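Local coordinates for protein Ral guanine nucleotide dissociation stimulator-like 2 (Mus musculus, PDB 4JGW) that probably acts as a guanine nucleotide exchange factor for small G proteins and as an effector that associates with GTP-bound Ras and Rap, at residues 54-66 and 86-99. Numbering follows the deposited sequence.
Sequences GTLEALVRHLLDA and FTSTPALFGLVADR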
# COMPACT_ATOMS: atom_id res chain seq x y z
N GLY A 54 9.25 -0.61 -24.01
CA GLY A 54 9.02 0.38 -25.05
C GLY A 54 9.18 1.80 -24.57
O GLY A 54 9.28 2.05 -23.37
N THR A 55 9.22 2.73 -25.52
CA THR A 55 9.30 4.15 -25.21
C THR A 55 7.99 4.62 -24.57
O THR A 55 6.95 3.96 -24.72
CB THR A 55 9.57 5.02 -26.46
OG1 THR A 55 8.49 4.89 -27.39
CG2 THR A 55 10.88 4.60 -27.14
N LEU A 56 8.05 5.75 -23.87
CA LEU A 56 6.88 6.34 -23.24
C LEU A 56 5.77 6.59 -24.26
O LEU A 56 4.58 6.43 -23.96
CB LEU A 56 7.27 7.63 -22.52
CG LEU A 56 6.37 8.16 -21.39
CD1 LEU A 56 6.03 7.10 -20.35
CD2 LEU A 56 7.04 9.36 -20.73
N GLU A 57 6.16 6.98 -25.47
CA GLU A 57 5.24 7.20 -26.58
C GLU A 57 4.61 5.88 -27.05
O GLU A 57 3.42 5.84 -27.40
CB GLU A 57 5.96 7.88 -27.76
CG GLU A 57 6.31 9.36 -27.53
CD GLU A 57 7.51 9.57 -26.61
OE1 GLU A 57 8.26 8.61 -26.33
OE2 GLU A 57 7.72 10.73 -26.17
N ALA A 58 5.40 4.81 -27.05
CA ALA A 58 4.93 3.49 -27.46
C ALA A 58 3.99 2.87 -26.42
O ALA A 58 3.07 2.13 -26.77
CB ALA A 58 6.11 2.56 -27.73
N LEU A 59 4.24 3.18 -25.15
CA LEU A 59 3.36 2.74 -24.07
C LEU A 59 1.96 3.32 -24.24
O LEU A 59 0.97 2.62 -24.03
CB LEU A 59 3.93 3.14 -22.69
CG LEU A 59 5.29 2.60 -22.24
CD1 LEU A 59 5.55 2.98 -20.78
CD2 LEU A 59 5.42 1.10 -22.42
N VAL A 60 1.90 4.59 -24.65
CA VAL A 60 0.63 5.29 -24.87
C VAL A 60 -0.12 4.76 -26.10
O VAL A 60 -1.35 4.68 -26.08
CB VAL A 60 0.84 6.83 -24.94
CG1 VAL A 60 -0.44 7.55 -25.37
CG2 VAL A 60 1.31 7.36 -23.59
N ARG A 61 0.62 4.40 -27.15
CA ARG A 61 0.03 3.78 -28.34
C ARG A 61 -0.64 2.46 -27.98
O ARG A 61 -1.77 2.19 -28.39
CB ARG A 61 1.07 3.56 -29.44
CG ARG A 61 1.49 4.81 -30.19
CD ARG A 61 2.22 4.49 -31.50
NE ARG A 61 3.55 3.92 -31.27
CZ ARG A 61 4.67 4.63 -31.13
NH1 ARG A 61 4.64 5.95 -31.18
NH2 ARG A 61 5.83 4.01 -30.93
N HIS A 62 0.06 1.65 -27.19
CA HIS A 62 -0.46 0.38 -26.68
C HIS A 62 -1.62 0.60 -25.71
O HIS A 62 -2.59 -0.15 -25.71
CB HIS A 62 0.68 -0.41 -26.02
CG HIS A 62 0.32 -1.81 -25.63
ND1 HIS A 62 -0.11 -2.76 -26.54
CD2 HIS A 62 0.36 -2.44 -24.43
CE1 HIS A 62 -0.34 -3.90 -25.91
NE2 HIS A 62 -0.06 -3.73 -24.63
N LEU A 63 -1.52 1.67 -24.91
CA LEU A 63 -2.58 2.06 -23.96
C LEU A 63 -3.91 2.31 -24.67
O LEU A 63 -4.97 1.87 -24.20
CB LEU A 63 -2.17 3.33 -23.21
CG LEU A 63 -2.48 3.56 -21.72
CD1 LEU A 63 -2.65 5.06 -21.47
CD2 LEU A 63 -3.68 2.79 -21.20
N LEU A 64 -3.85 3.00 -25.81
CA LEU A 64 -5.05 3.45 -26.51
C LEU A 64 -5.48 2.51 -27.64
O LEU A 64 -6.38 2.83 -28.42
CB LEU A 64 -4.88 4.89 -27.01
CG LEU A 64 -4.53 5.98 -25.98
CD1 LEU A 64 -4.55 7.35 -26.64
CD2 LEU A 64 -5.46 5.96 -24.77
N ASP A 65 -4.83 1.35 -27.72
CA ASP A 65 -5.20 0.31 -28.67
C ASP A 65 -6.37 -0.50 -28.11
O ASP A 65 -6.31 -0.99 -26.98
CB ASP A 65 -3.99 -0.60 -28.95
CG ASP A 65 -4.27 -1.65 -30.02
OD1 ASP A 65 -5.28 -1.54 -30.75
OD2 ASP A 65 -3.47 -2.61 -30.12
N ALA A 66 -7.42 -0.63 -28.91
CA ALA A 66 -8.65 -1.33 -28.52
C ALA A 66 -8.45 -2.80 -28.18
O ALA A 66 -9.22 -3.38 -27.40
CB ALA A 66 -9.71 -1.17 -29.60
N PHE A 86 8.10 6.56 -13.06
CA PHE A 86 8.99 6.80 -14.21
C PHE A 86 8.61 8.01 -15.08
O PHE A 86 9.43 8.51 -15.85
CB PHE A 86 9.15 5.54 -15.07
CG PHE A 86 7.85 4.96 -15.57
CD1 PHE A 86 7.32 5.35 -16.80
CD2 PHE A 86 7.16 4.01 -14.82
CE1 PHE A 86 6.12 4.81 -17.26
CE2 PHE A 86 5.96 3.47 -15.28
CZ PHE A 86 5.44 3.87 -16.50
N THR A 87 7.36 8.46 -14.96
CA THR A 87 6.90 9.67 -15.65
C THR A 87 6.06 10.51 -14.68
O THR A 87 6.20 10.37 -13.46
CB THR A 87 6.15 9.34 -16.99
OG1 THR A 87 5.82 10.56 -17.67
CG2 THR A 87 4.88 8.52 -16.77
N SER A 88 5.22 11.40 -15.20
CA SER A 88 4.29 12.14 -14.35
C SER A 88 2.88 12.14 -14.94
O SER A 88 2.70 11.88 -16.13
CB SER A 88 4.79 13.57 -14.11
OG SER A 88 4.62 14.38 -15.26
N THR A 89 1.90 12.44 -14.09
CA THR A 89 0.49 12.50 -14.49
C THR A 89 0.22 13.51 -15.61
O THR A 89 -0.47 13.17 -16.58
CB THR A 89 -0.43 12.73 -13.26
OG1 THR A 89 -0.36 11.59 -12.40
CG2 THR A 89 -1.88 12.95 -13.68
N PRO A 90 0.75 14.75 -15.50
CA PRO A 90 0.55 15.68 -16.62
C PRO A 90 1.28 15.25 -17.90
O PRO A 90 0.78 15.49 -19.00
CB PRO A 90 1.10 17.01 -16.10
CG PRO A 90 2.00 16.65 -14.97
CD PRO A 90 1.42 15.41 -14.36
N ALA A 91 2.44 14.61 -17.74
CA ALA A 91 3.20 14.10 -18.87
C ALA A 91 2.46 12.98 -19.61
O ALA A 91 2.43 12.96 -20.84
CB ALA A 91 4.58 13.63 -18.42
N LEU A 92 1.87 12.06 -18.85
CA LEU A 92 1.10 10.95 -19.42
C LEU A 92 -0.19 11.43 -20.07
O LEU A 92 -0.54 10.99 -21.17
CB LEU A 92 0.81 9.89 -18.35
CG LEU A 92 0.12 8.58 -18.77
CD1 LEU A 92 0.95 7.82 -19.80
CD2 LEU A 92 -0.15 7.71 -17.56
N PHE A 93 -0.90 12.33 -19.38
CA PHE A 93 -2.11 12.97 -19.89
C PHE A 93 -1.82 13.70 -21.20
O PHE A 93 -2.59 13.61 -22.16
CB PHE A 93 -2.66 13.95 -18.86
CG PHE A 93 -4.14 14.23 -18.97
CD1 PHE A 93 -4.81 14.84 -17.91
CD2 PHE A 93 -4.86 13.89 -20.11
CE1 PHE A 93 -6.17 15.12 -18.00
CE2 PHE A 93 -6.22 14.15 -20.20
CZ PHE A 93 -6.88 14.77 -19.14
N GLY A 94 -0.69 14.41 -21.24
CA GLY A 94 -0.25 15.14 -22.43
C GLY A 94 0.01 14.24 -23.63
O GLY A 94 -0.38 14.57 -24.75
N LEU A 95 0.65 13.10 -23.38
CA LEU A 95 0.95 12.12 -24.44
C LEU A 95 -0.31 11.41 -24.95
O LEU A 95 -0.35 10.99 -26.11
CB LEU A 95 1.98 11.10 -23.96
CG LEU A 95 3.39 11.65 -23.69
CD1 LEU A 95 4.16 10.68 -22.84
CD2 LEU A 95 4.14 11.95 -24.99
N VAL A 96 -1.31 11.28 -24.09
CA VAL A 96 -2.62 10.77 -24.49
C VAL A 96 -3.29 11.79 -25.42
O VAL A 96 -3.80 11.43 -26.48
CB VAL A 96 -3.52 10.45 -23.27
CG1 VAL A 96 -4.97 10.21 -23.70
CG2 VAL A 96 -2.99 9.24 -22.52
N ALA A 97 -3.25 13.06 -25.02
CA ALA A 97 -3.77 14.16 -25.84
C ALA A 97 -2.98 14.32 -27.14
O ALA A 97 -3.55 14.66 -28.17
CB ALA A 97 -3.76 15.46 -25.05
N ASP A 98 -1.67 14.06 -27.08
CA ASP A 98 -0.82 14.03 -28.27
C ASP A 98 -1.29 12.98 -29.27
O ASP A 98 -1.49 13.28 -30.45
CB ASP A 98 0.64 13.75 -27.89
CG ASP A 98 1.38 14.99 -27.41
OD1 ASP A 98 0.77 16.09 -27.39
OD2 ASP A 98 2.57 14.87 -27.06
N ARG A 99 -1.47 11.75 -28.78
CA ARG A 99 -1.87 10.61 -29.60
C ARG A 99 -3.22 10.83 -30.28
O ARG A 99 -3.41 10.46 -31.44
CB ARG A 99 -1.86 9.32 -28.77
CG ARG A 99 -2.32 8.05 -29.50
CD ARG A 99 -1.42 7.67 -30.66
NE ARG A 99 -1.96 6.53 -31.40
CZ ARG A 99 -1.48 6.08 -32.56
NH1 ARG A 99 -0.43 6.66 -33.13
NH2 ARG A 99 -2.05 5.03 -33.14
O HOH W 1 -3.07 3.85 -30.31
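Val60 fits as a knob into the hole formed by Leu92, Leu95, Val96 and Arg99. Its chi1 of 171° sends Val60 CG1 toward the Leu95 carbonyl, 3.5 Å from Leu95 O. Val60 CG2 meets Leu95 CB and lies 3.8 Å from Leu92 CD1, so the beta-branch suits valine to filling both places. The axes of segments 56-63 and 89-99 pass 9.7 Å apart, crossing at -64°. One turn earlier, Leu56 reaches farther: its CG meets Leu95 CD1 at 3.7 Å, the two side chains running roughly perpendicular, and its CD1 approaches the edge of the Phe86 ring in the ring plane. This packing belongs to the N-terminal Ras-GEF (REM) region, where helix 56-63 follows strand 46-54 after the single residue Thr55, which caps it by accepting from Ala58 N; Ser88 caps the other helix more weakly. Towards the far end, Leu64 CD1 packs 3.7 Å from Arg99 CG, using the arginine's aliphatic part. Arg61 offers its own aliphatic CG and CD to one face of the Arg99 guanidinium, the two guanidinium planes 68° apart. Its charged end stays clear, Arg61 NE 5.2 Å from Arg99 NH1, and makes a long, weak ion pair with Asp22. A water donates to Arg61 O at 2.9 Å and weakly accepts from Arg99 NE.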